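Local coordinates for nitroreductase family protein (Clostridium novyi, PDB 3G14), which probably carries out flavin-dependent oxidoreductase chemistry, at the interface of chains A and B. Residues are numbered along the deposited sequence; one frame, centred on the assembly and turned at random. Chains: chain A/B, Nitroreductase family protein.

Contact 1: the interface of chains A and B. Residues chain A 2-4, 7, 33, 113-114, 117; chain B 2-4, 7, 33, 113-114, 117.
Two copies of a nitroreductase-family chain cross here at their N-termini, in a homodimer arrangement typical of this family. The extended residues before helix 4-10 pair as a short antiparallel bridge at A:Glu3 and B:Glu3. A:Phe4 N donates to B:Met2 O at 2.8 Å, and B:Phe4 N to A:Met2 O at 2.9 Å, both nearly along the C=O axis, so the first amide of each helix is capped by the partner.

A:Phe4 sends its side chain into chain B with CG anti to the backbone N (chi1 -173°). Its CB lies 3.4 Å from B:Asp117 OD1. From CG to CE1, one side of the ring runs beside B:Val7, whose CG1 methyl sits over the face, 3.9 Å from the centroid. CD1 touches B:Phe4 CD1 at 3.3 Å, where the two rings meet across the two-fold axis. Along the other side CD2 nears B:Asp117 CB, and CE2 has the selenium of selenomethionine B:Met33 in plane at its edge, 3.8 Å away. At the tip, A:Phe4 CZ ends 3.3 Å from B:Leu113 CB. A flat, wholly apolar ring suits a place walled by helices 4-10, 24-35 and 99-117 of chain B. The carboxylates of A:Glu3 and B:Asp117 come close, OE2 to OD1 3.3 Å, which might raise the pKa of one of them.

Contact 2: the interface of chains A and B. Residues chain A 65, 101, 126-128, 130, 144-146; chain B 94-95, 97, 99, 102.
This is a polar, peripheral part of a two-fold homodimer interface, in which the segment of chain B leading into helix 99-117 docks on backbone carbonyls of chain A and so ties the rims of the subunits together.

B:Lys97 leaves its backbone with CG anti to the carbonyl carbon, then bends at chi3 (-71°) and chi4, which turns the amino group in among chain A carbonyls. NZ donates to A:Ala126 O at 2.6 Å, in the carbonyl plane on a lone pair, and to A:Val146 O at 2.8 Å from above that carbonyl's plane. Water 1 also bonds NZ, and it bridges to A:Val145 O and B:Ser95 O. A long, flexible lysine suits the place because its terminal nitrogen can serve several acceptors at once, while its CG packs on A:Leu101 CD2 at 4.0 Å. B:Lys97 NZ also comes 3.2 Å from A:Phe128 CZ, at the tip of the ring.

B:Ser95 plays both donor and acceptor through one hydroxyl: OG gives to A:Phe128 O at 2.8 Å and takes from A:Phe128 N at 3.1 Å, the latter nearly straight (163° at H). Behind them A:Arg144 grips A:Glu130 side-on with NE and NH2, each meeting a syn lone pair; A:Glu130 OE2 also accepts from A:Val145 N, steadying the start of strand 144-151. The site thereby fastens the partner's chain to the 126-128 segment and that strand, probably helping to keep the dimer in register.

Contact 3: the interface of chains A and B. Residues chain A 33, 36-38, 106, 110; chain B 8, 11, 105, 109, 113, 124.
Here the homodimer of this nitroreductase-family protein is joined by a mixed polar and apolar core interface, where the long 99-117 helices of both subunits meet and lock their relative position.

A:His110 spans the boundary. Its ND1 donates to A:Met33 O at 2.9 Å, which fixes the ring's rotation, and NE2 donates to B:Glu109 OE2 at 2.6 Å, on the anti lone pair and close to the ring plane. An imidazole suits this spot because it carries a nitrogen on either side; with both acting as donors it may be protonated, as the neighbouring carboxylate would encourage. One face has A:Ala37 CB over its rim, the other B:Ile8 CD1.

B:Glu109 reaches across with CG anti to the backbone N, bent at chi2 (61°). Its second oxygen, OE1, accepts from B:Trp124 NE1 at 2.9 Å, nearly along the C-O axis, so both carboxylate oxygens are engaged and the plane is held. A:Ile106 points tip to tip at the indole and lays CD1 over the six-membered ring, 3.7 Å from its centroid, a good use of a branched aliphatic end.

B:Arg11, bent at chi2 and chi3 (52°), brings NH2 to donate to A:Arg36 O at 2.9 Å with a straight bond (162° at H). NE binds water 3, which bridges to A:Arg36 O and B:Ile8 O. The compact ring of A:Pro38 sets CD 3.5 Å above one face of the B:Arg11 guanidinium, toward its rim.

Contact 1: the interface of chains A and B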
loop_
_atom_site.group_PDB
_atom_site.type_symbol
_atom_site.label_atom_id
_atom_site.label_comp_id
_atom_site.label_asym_id
_atom_site.label_seq_id
_atom_site.Cartn_x
_atom_site.Cartn_y
_atom_site.Cartn_z
HETATM N N MSE A 2 -14.353 -6.119 -13.382
HETATM C CA MSE A 2 -13.289 -7.157 -13.256
HETATM C C MSE A 2 -13.295 -7.773 -11.862
HETATM O O MSE A 2 -13.550 -7.075 -10.858
HETATM C CB MSE A 2 -11.907 -6.549 -13.494
HETATM C CG MSE A 2 -11.719 -5.910 -14.853
HETATM SE SE MSE A 2 -9.884 -5.413 -15.116
HETATM C CE MSE A 2 -9.048 -7.110 -14.905
ATOM N N GLU A 3 -12.964 -9.056 -11.801
ATOM C CA GLU A 3 -12.802 -9.764 -10.527
ATOM C C GLU A 3 -11.562 -9.245 -9.828
ATOM O O GLU A 3 -10.598 -8.837 -10.484
ATOM C CB GLU A 3 -12.648 -11.272 -10.740
ATOM C CG GLU A 3 -12.923 -12.154 -9.492
ATOM C CD GLU A 3 -11.644 -12.573 -8.733
ATOM O OE1 GLU A 3 -10.814 -13.263 -9.381
ATOM O OE2 GLU A 3 -11.478 -12.237 -7.510
ATOM N N PHE A 4 -11.594 -9.277 -8.497
ATOM C CA PHE A 4 -10.493 -8.729 -7.729
ATOM C C PHE A 4 -9.139 -9.344 -8.072
ATOM O O PHE A 4 -8.169 -8.635 -8.348
ATOM C CB PHE A 4 -10.741 -8.840 -6.216
ATOM C CG PHE A 4 -9.685 -8.138 -5.403
ATOM C CD1 PHE A 4 -9.740 -6.750 -5.191
ATOM C CD2 PHE A 4 -8.598 -8.841 -4.900
ATOM C CE1 PHE A 4 -8.720 -6.100 -4.469
ATOM C CE2 PHE A 4 -7.605 -8.184 -4.189
ATOM C CZ PHE A 4 -7.670 -6.835 -3.985
ATOM N N VAL A 7 -7.683 -8.185 -11.431
ATOM C CA VAL A 7 -7.042 -6.850 -11.355
ATOM C C VAL A 7 -5.612 -6.949 -10.797
ATOM O O VAL A 7 -4.665 -6.431 -11.358
ATOM C CB VAL A 7 -7.898 -5.885 -10.514
ATOM C CG1 VAL A 7 -7.203 -4.500 -10.337
ATOM C CG2 VAL A 7 -9.338 -5.761 -11.107
HETATM N N MSE A 33 -11.987 4.971 -4.380
HETATM C CA MSE A 33 -11.290 3.771 -3.924
HETATM C C MSE A 33 -10.119 4.113 -2.969
HETATM O O MSE A 33 -9.934 3.468 -1.934
HETATM C CB MSE A 33 -10.870 2.913 -5.123
HETATM C CG MSE A 33 -12.099 2.156 -5.731
HETATM SE SE MSE A 33 -11.514 1.421 -7.381
HETATM C CE MSE A 33 -13.197 1.352 -8.433
ATOM N N LEU A 113 -4.418 0.130 -8.428
ATOM C CA LEU A 113 -5.350 -0.936 -8.658
ATOM C C LEU A 113 -6.681 -0.499 -9.268
ATOM O O LEU A 113 -7.164 -1.133 -10.191
ATOM C CB LEU A 113 -5.537 -1.763 -7.392
ATOM C CG LEU A 113 -4.288 -2.523 -6.896
ATOM C CD1 LEU A 113 -4.587 -3.137 -5.509
ATOM C CD2 LEU A 113 -3.752 -3.571 -7.908
ATOM N N GLY A 114 -7.273 0.582 -8.750
ATOM C CA GLY A 114 -8.483 1.151 -9.311
ATOM C C GLY A 114 -8.284 1.515 -10.766
ATOM O O GLY A 114 -9.099 1.147 -11.608
ATOM N N ASP A 117 -8.494 -1.658 -12.774
ATOM C CA ASP A 117 -9.912 -2.026 -12.793
ATOM C C ASP A 117 -10.684 -1.240 -13.851
ATOM O O ASP A 117 -11.532 -1.805 -14.561
ATOM C CB ASP A 117 -10.530 -1.752 -11.423
ATOM C CG ASP A 117 -11.989 -2.136 -11.343
ATOM O OD1 ASP A 117 -12.315 -3.328 -11.532
ATOM O OD2 ASP A 117 -12.802 -1.231 -11.103
HETATM N N MSE B 2 -14.785 -12.298 -5.644
HETATM C CA MSE B 2 -15.543 -11.006 -5.638
HETATM C C MSE B 2 -15.091 -10.013 -6.694
HETATM O O MSE B 2 -13.946 -10.038 -7.167
HETATM C CB MSE B 2 -15.408 -10.317 -4.285
HETATM C CG MSE B 2 -15.948 -11.086 -3.137
HETATM SE SE MSE B 2 -15.658 -10.104 -1.520
HETATM C CE MSE B 2 -16.641 -8.513 -1.870
ATOM N N GLU B 3 -16.015 -9.126 -7.053
ATOM C CA GLU B 3 -15.721 -8.017 -7.941
ATOM C C GLU B 3 -14.797 -6.957 -7.277
ATOM O O GLU B 3 -14.853 -6.745 -6.075
ATOM C CB GLU B 3 -17.032 -7.416 -8.405
ATOM C CG GLU B 3 -16.888 -6.362 -9.475
ATOM C CD GLU B 3 -16.663 -4.985 -8.888
ATOM O OE1 GLU B 3 -17.313 -4.704 -7.837
ATOM O OE2 GLU B 3 -15.843 -4.212 -9.466
ATOM N N PHE B 4 -13.947 -6.301 -8.071
ATOM C CA PHE B 4 -12.876 -5.498 -7.516
ATOM C C PHE B 4 -13.376 -4.369 -6.603
ATOM O O PHE B 4 -12.958 -4.260 -5.464
ATOM C CB PHE B 4 -11.972 -4.901 -8.628
ATOM C CG PHE B 4 -10.916 -4.010 -8.079
ATOM C CD1 PHE B 4 -9.742 -4.536 -7.584
ATOM C CD2 PHE B 4 -11.123 -2.632 -7.990
ATOM C CE1 PHE B 4 -8.797 -3.710 -7.013
ATOM C CE2 PHE B 4 -10.156 -1.825 -7.435
ATOM C CZ PHE B 4 -9.015 -2.364 -6.960
ATOM N N VAL B 7 -14.688 -5.448 -3.345
ATOM C CA VAL B 7 -13.652 -5.783 -2.351
ATOM C C VAL B 7 -13.211 -4.510 -1.614
ATOM O O VAL B 7 -13.080 -4.460 -0.379
ATOM C CB VAL B 7 -12.454 -6.551 -2.966
ATOM C CG1 VAL B 7 -11.335 -6.736 -1.937
ATOM C CG2 VAL B 7 -12.895 -7.904 -3.526
HETATM N N MSE B 33 -1.096 -12.675 -4.149
HETATM C CA MSE B 33 -1.462 -11.284 -4.426
HETATM C C MSE B 33 -0.386 -10.316 -3.939
HETATM O O MSE B 33 -0.036 -9.403 -4.646
HETATM C CB MSE B 33 -2.851 -10.982 -3.888
HETATM C CG MSE B 33 -3.897 -11.826 -4.696
HETATM SE SE MSE B 33 -5.702 -11.468 -4.126
HETATM C CE MSE B 33 -6.293 -13.314 -3.903
ATOM N N LEU B 113 -6.436 -6.587 1.243
ATOM C CA LEU B 113 -7.504 -6.661 0.258
ATOM C C LEU B 113 -7.768 -8.091 -0.232
ATOM O O LEU B 113 -8.924 -8.504 -0.463
ATOM C CB LEU B 113 -7.201 -5.734 -0.902
ATOM C CG LEU B 113 -7.180 -4.257 -0.588
ATOM C CD1 LEU B 113 -6.617 -3.537 -1.796
ATOM C CD2 LEU B 113 -8.618 -3.730 -0.180
ATOM N N GLY B 114 -6.709 -8.865 -0.403
ATOM C CA GLY B 114 -6.872 -10.254 -0.784
ATOM C C GLY B 114 -7.618 -11.082 0.259
ATOM O O GLY B 114 -8.478 -11.901 -0.092
ATOM N N ASP B 117 -11.283 -10.315 -0.165
ATOM C CA ASP B 117 -11.700 -11.111 -1.336
ATOM C C ASP B 117 -11.966 -12.585 -1.026
ATOM O O ASP B 117 -12.865 -13.180 -1.634
ATOM C CB ASP B 117 -10.617 -10.952 -2.432
ATOM C CG ASP B 117 -10.896 -11.742 -3.675
ATOM O OD1 ASP B 117 -11.900 -11.465 -4.340
ATOM O OD2 ASP B 117 -10.099 -12.648 -3.983
#

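Contact 2: the interface of chains A and B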
loop_
_atom_site.group_PDB
_atom_site.type_symbol
_atom_site.label_atom_id
_atom_site.label_comp_id
_atom_site.label_asym_id
_atom_site.label_seq_id
_atom_site.Cartn_x
_atom_site.Cartn_y
_atom_site.Cartn_z
ATOM N N GLU A 65 14.258 11.440 -11.725
ATOM C CA GLU A 65 15.672 11.079 -11.609
ATOM C C GLU A 65 15.876 9.574 -11.803
ATOM O O GLU A 65 16.191 8.858 -10.865
ATOM C CB GLU A 65 16.202 11.542 -10.255
ATOM C CG GLU A 65 16.197 13.076 -10.136
ATOM C CD GLU A 65 16.561 13.632 -8.772
ATOM O OE1 GLU A 65 16.327 12.968 -7.734
ATOM O OE2 GLU A 65 17.084 14.767 -8.751
ATOM N N LEU A 101 4.343 7.614 5.204
ATOM C CA LEU A 101 4.793 6.800 4.074
ATOM C C LEU A 101 3.934 5.541 3.923
ATOM O O LEU A 101 3.492 5.236 2.820
ATOM C CB LEU A 101 6.280 6.427 4.176
ATOM C CG LEU A 101 7.236 7.601 3.932
ATOM C CD1 LEU A 101 8.658 7.216 4.344
ATOM C CD2 LEU A 101 7.158 8.103 2.473
ATOM N N ALA A 126 8.848 7.202 -7.837
ATOM C CA ALA A 126 9.220 7.634 -6.510
ATOM C C ALA A 126 10.496 8.509 -6.449
ATOM O O ALA A 126 10.733 9.179 -5.443
ATOM C CB ALA A 126 9.388 6.418 -5.619
ATOM N N ALA A 127 11.315 8.466 -7.517
ATOM C CA ALA A 127 12.621 9.128 -7.583
ATOM C C ALA A 127 12.570 10.413 -8.417
ATOM O O ALA A 127 12.406 10.384 -9.631
ATOM C CB ALA A 127 13.694 8.166 -8.176
ATOM N N PHE A 128 12.721 11.550 -7.749
ATOM C CA PHE A 128 12.586 12.839 -8.406
ATOM C C PHE A 128 13.188 13.906 -7.536
ATOM O O PHE A 128 13.418 13.690 -6.344
ATOM C CB PHE A 128 11.104 13.155 -8.730
ATOM C CG PHE A 128 10.117 12.723 -7.651
ATOM C CD1 PHE A 128 10.106 13.355 -6.399
ATOM C CD2 PHE A 128 9.180 11.729 -7.922
ATOM C CE1 PHE A 128 9.212 12.943 -5.414
ATOM C CE2 PHE A 128 8.257 11.313 -6.965
ATOM C CZ PHE A 128 8.269 11.906 -5.725
ATOM N N GLU A 130 12.371 16.445 -5.592
ATOM C CA GLU A 130 11.170 16.827 -4.872
ATOM C C GLU A 130 10.985 18.344 -4.867
ATOM O O GLU A 130 9.860 18.851 -5.000
ATOM C CB GLU A 130 11.215 16.247 -3.447
ATOM C CG GLU A 130 9.964 16.482 -2.650
ATOM C CD GLU A 130 9.980 15.791 -1.300
ATOM O OE1 GLU A 130 11.042 15.287 -0.856
ATOM O OE2 GLU A 130 8.948 15.793 -0.645
ATOM N N ARG A 144 5.482 16.579 1.925
ATOM C CA ARG A 144 6.340 15.642 1.168
ATOM C C ARG A 144 5.628 15.141 -0.082
ATOM O O ARG A 144 4.448 14.825 -0.025
ATOM C CB ARG A 144 6.746 14.425 2.010
ATOM C CG ARG A 144 7.503 14.709 3.281
ATOM C CD ARG A 144 8.779 15.512 3.086
ATOM N NE ARG A 144 9.701 14.927 2.094
ATOM C CZ ARG A 144 10.546 13.915 2.313
ATOM N NH1 ARG A 144 10.633 13.335 3.505
ATOM N NH2 ARG A 144 11.326 13.482 1.327
ATOM N N VAL A 145 6.347 15.075 -1.199
ATOM C CA VAL A 145 5.823 14.441 -2.409
ATOM C C VAL A 145 6.258 12.975 -2.266
ATOM O O VAL A 145 7.431 12.666 -2.386
ATOM C CB VAL A 145 6.341 15.065 -3.703
ATOM C CG1 VAL A 145 5.631 14.419 -4.888
ATOM C CG2 VAL A 145 6.121 16.603 -3.704
ATOM N N VAL A 146 5.292 12.091 -2.075
ATOM C CA VAL A 146 5.583 10.687 -1.812
ATOM C C VAL A 146 5.831 9.907 -3.080
ATOM O O VAL A 146 6.831 9.197 -3.177
ATOM C CB VAL A 146 4.463 10.000 -0.985
ATOM C CG1 VAL A 146 4.768 8.507 -0.802
ATOM C CG2 VAL A 146 4.285 10.684 0.363
ATOM N N VAL B 94 15.123 6.684 -1.194
ATOM C CA VAL B 94 14.931 7.277 -2.500
ATOM C C VAL B 94 14.305 8.658 -2.285
ATOM O O VAL B 94 13.221 8.735 -1.754
ATOM C CB VAL B 94 14.029 6.354 -3.369
ATOM C CG1 VAL B 94 13.722 6.963 -4.716
ATOM C CG2 VAL B 94 14.698 4.956 -3.535
ATOM N N SER B 95 15.004 9.722 -2.662
ATOM C CA SER B 95 14.471 11.087 -2.574
ATOM C C SER B 95 13.928 11.400 -1.167
ATOM O O SER B 95 12.800 11.937 -0.990
ATOM C CB SER B 95 13.376 11.300 -3.649
ATOM O OG SER B 95 13.947 11.272 -4.934
ATOM N N LYS B 97 12.993 9.323 1.249
ATOM C CA LYS B 97 11.960 8.432 1.748
ATOM C C LYS B 97 12.524 7.006 1.879
ATOM O O LYS B 97 13.246 6.531 0.997
ATOM C CB LYS B 97 10.792 8.358 0.770
ATOM C CG LYS B 97 10.194 9.712 0.390
ATOM C CD LYS B 97 9.266 9.630 -0.850
ATOM C CE LYS B 97 10.038 9.385 -2.166
ATOM N NZ LYS B 97 9.469 10.149 -3.326
ATOM N N ILE B 99 12.256 3.576 1.208
ATOM C CA ILE B 99 11.552 2.801 0.189
ATOM C C ILE B 99 10.894 1.553 0.760
ATOM O O ILE B 99 9.796 1.172 0.339
ATOM C CB ILE B 99 12.500 2.449 -0.993
ATOM C CG1 ILE B 99 12.363 3.523 -2.046
ATOM C CG2 ILE B 99 12.134 1.104 -1.682
ATOM C CD1 ILE B 99 10.929 3.726 -2.520
ATOM N N ILE B 102 7.360 2.180 1.985
ATOM C CA ILE B 102 6.426 2.276 0.874
ATOM C C ILE B 102 6.095 0.889 0.300
ATOM O O ILE B 102 4.936 0.504 0.163
ATOM C CB ILE B 102 6.988 3.170 -0.260
ATOM C CG1 ILE B 102 7.102 4.626 0.241
ATOM C CG2 ILE B 102 6.101 3.001 -1.539
ATOM C CD1 ILE B 102 7.733 5.645 -0.751
HETATM O O HOH W 1 10.452 12.609 -2.325
HETATM O O HOH W 2 16.407 10.626 -6.742
#

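Contact 3: the interface of chains A and B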
loop_
_atom_site.group_PDB
_atom_site.type_symbol
_atom_site.label_atom_id
_atom_site.label_comp_id
_atom_site.label_asym_id
_atom_site.label_seq_id
_atom_site.Cartn_x
_atom_site.Cartn_y
_atom_site.Cartn_z
HETATM N N MSE A 33 -11.987 4.971 -4.380
HETATM C CA MSE A 33 -11.290 3.771 -3.924
HETATM C C MSE A 33 -10.119 4.113 -2.969
HETATM O O MSE A 33 -9.934 3.468 -1.934
HETATM C CB MSE A 33 -10.870 2.913 -5.123
HETATM C CG MSE A 33 -12.099 2.156 -5.731
HETATM SE SE MSE A 33 -11.514 1.421 -7.381
HETATM C CE MSE A 33 -13.197 1.352 -8.433
ATOM N N ARG A 36 -11.376 5.167 0.531
ATOM C CA ARG A 36 -11.807 4.023 1.346
ATOM C C ARG A 36 -10.602 3.209 1.885
ATOM O O ARG A 36 -10.776 2.167 2.508
ATOM C CB ARG A 36 -12.714 3.144 0.502
ATOM C CG ARG A 36 -14.059 3.803 0.154
ATOM C CD ARG A 36 -14.813 2.921 -0.831
ATOM N NE ARG A 36 -16.018 3.576 -1.346
ATOM C CZ ARG A 36 -17.222 3.504 -0.790
ATOM N NH1 ARG A 36 -17.433 2.780 0.281
ATOM N NH2 ARG A 36 -18.241 4.146 -1.336
ATOM N N ALA A 37 -9.385 3.689 1.622
ATOM C CA ALA A 37 -8.159 3.024 2.111
ATOM C C ALA A 37 -8.083 3.100 3.643
ATOM O O ALA A 37 -8.519 4.098 4.244
ATOM C CB ALA A 37 -6.951 3.661 1.500
ATOM N N PRO A 38 -7.508 2.066 4.297
ATOM C CA PRO A 38 -7.304 2.170 5.737
ATOM C C PRO A 38 -6.150 3.104 6.034
ATOM O O PRO A 38 -5.263 3.274 5.207
ATOM C CB PRO A 38 -6.935 0.734 6.133
ATOM C CG PRO A 38 -6.181 0.226 4.915
ATOM C CD PRO A 38 -6.974 0.795 3.771
ATOM N N ILE A 106 -0.372 2.952 0.828
ATOM C CA ILE A 106 -1.661 2.204 0.846
ATOM C C ILE A 106 -2.653 2.867 -0.098
ATOM O O ILE A 106 -3.147 2.231 -1.043
ATOM C CB ILE A 106 -2.243 2.087 2.278
ATOM C CG1 ILE A 106 -1.380 1.229 3.195
ATOM C CG2 ILE A 106 -3.643 1.405 2.265
ATOM C CD1 ILE A 106 -1.873 1.295 4.677
ATOM N N HIS A 110 -4.340 1.803 -3.920
ATOM C CA HIS A 110 -5.774 1.810 -4.254
ATOM C C HIS A 110 -6.022 2.580 -5.602
ATOM O O HIS A 110 -6.824 2.131 -6.425
ATOM C CB HIS A 110 -6.602 2.376 -3.105
ATOM C CG HIS A 110 -6.828 1.429 -1.971
ATOM N ND1 HIS A 110 -8.036 1.340 -1.326
ATOM C CD2 HIS A 110 -6.017 0.521 -1.368
ATOM C CE1 HIS A 110 -7.966 0.421 -0.376
ATOM N NE2 HIS A 110 -6.750 -0.084 -0.371
ATOM N N ILE B 8 -13.020 -3.437 -2.365
ATOM C CA ILE B 8 -12.567 -2.187 -1.753
ATOM C C ILE B 8 -13.607 -1.690 -0.739
ATOM O O ILE B 8 -13.241 -1.216 0.327
ATOM C CB ILE B 8 -12.331 -1.086 -2.844
ATOM C CG1 ILE B 8 -11.288 -1.599 -3.848
ATOM C CG2 ILE B 8 -11.970 0.294 -2.188
ATOM C CD1 ILE B 8 -9.854 -1.836 -3.288
ATOM N N ARG B 11 -13.925 -4.037 2.596
ATOM C CA ARG B 11 -12.812 -4.075 3.525
ATOM C C ARG B 11 -13.097 -3.206 4.740
ATOM O O ARG B 11 -13.411 -2.043 4.603
ATOM C CB ARG B 11 -11.510 -3.593 2.880
ATOM C CG ARG B 11 -10.297 -3.754 3.800
ATOM C CD ARG B 11 -9.313 -2.603 3.673
ATOM N NE ARG B 11 -9.925 -1.295 3.809
ATOM C CZ ARG B 11 -10.262 -0.709 4.960
ATOM N NH1 ARG B 11 -10.083 -1.313 6.150
ATOM N NH2 ARG B 11 -10.802 0.501 4.908
ATOM N N ALA B 105 4.294 -1.501 2.662
ATOM C CA ALA B 105 2.875 -1.067 2.836
ATOM C C ALA B 105 1.995 -1.520 1.652
ATOM O O ALA B 105 0.849 -2.023 1.831
ATOM C CB ALA B 105 2.742 0.493 3.035
ATOM N N GLU B 109 -1.078 -4.142 1.864
ATOM C CA GLU B 109 -2.460 -3.808 1.459
ATOM C C GLU B 109 -2.994 -4.866 0.464
ATOM O O GLU B 109 -4.222 -5.105 0.411
ATOM C CB GLU B 109 -2.569 -2.383 0.897
ATOM C CG GLU B 109 -4.002 -1.901 0.620
ATOM C CD GLU B 109 -4.897 -1.857 1.856
ATOM O OE1 GLU B 109 -4.391 -2.219 2.965
ATOM O OE2 GLU B 109 -6.085 -1.482 1.703
ATOM N N LEU B 113 -6.436 -6.587 1.243
ATOM C CA LEU B 113 -7.504 -6.661 0.258
ATOM C C LEU B 113 -7.768 -8.091 -0.232
ATOM O O LEU B 113 -8.924 -8.504 -0.463
ATOM C CB LEU B 113 -7.201 -5.734 -0.902
ATOM C CG LEU B 113 -7.180 -4.257 -0.588
ATOM C CD1 LEU B 113 -6.617 -3.537 -1.796
ATOM C CD2 LEU B 113 -8.618 -3.730 -0.180
ATOM N N TRP B 124 -5.194 -3.672 10.305
ATOM C CA TRP B 124 -3.816 -3.121 10.331
ATOM C C TRP B 124 -3.357 -2.811 11.731
ATOM O O TRP B 124 -4.003 -2.070 12.458
ATOM C CB TRP B 124 -3.732 -1.854 9.503
ATOM C CG TRP B 124 -3.503 -2.033 8.054
ATOM C CD1 TRP B 124 -4.455 -2.187 7.078
ATOM C CD2 TRP B 124 -2.247 -1.920 7.374
ATOM N NE1 TRP B 124 -3.863 -2.255 5.836
ATOM C CE2 TRP B 124 -2.505 -2.117 5.986
ATOM C CE3 TRP B 124 -0.937 -1.747 7.799
ATOM C CZ2 TRP B 124 -1.489 -2.099 5.023
ATOM C CZ3 TRP B 124 0.084 -1.701 6.828
ATOM C CH2 TRP B 124 -0.210 -1.880 5.461
HETATM O O HOH W 3 -10.749 -0.338 1.197
#

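Contacts 1 and 3 are neighbours, their C-alpha centres about 11 Å apart, and share A:Met33 and B:Leu113, so the N-terminal crossing and the helix core form one continuous surface. Contact 2 lies about 26 Å from contact 1 and about 20 Å from contact 3, towards the other end of the interface. Helix 99-117 takes part in all three: its first turn at contact 2, its middle at contact 3 and its last turns at contact 1. Contact 1 straddles the two-fold axis, while contacts 2 and 3 each recur with the chains exchanged; the subunits are thus fastened along this helix's whole length, which should restrict their rocking.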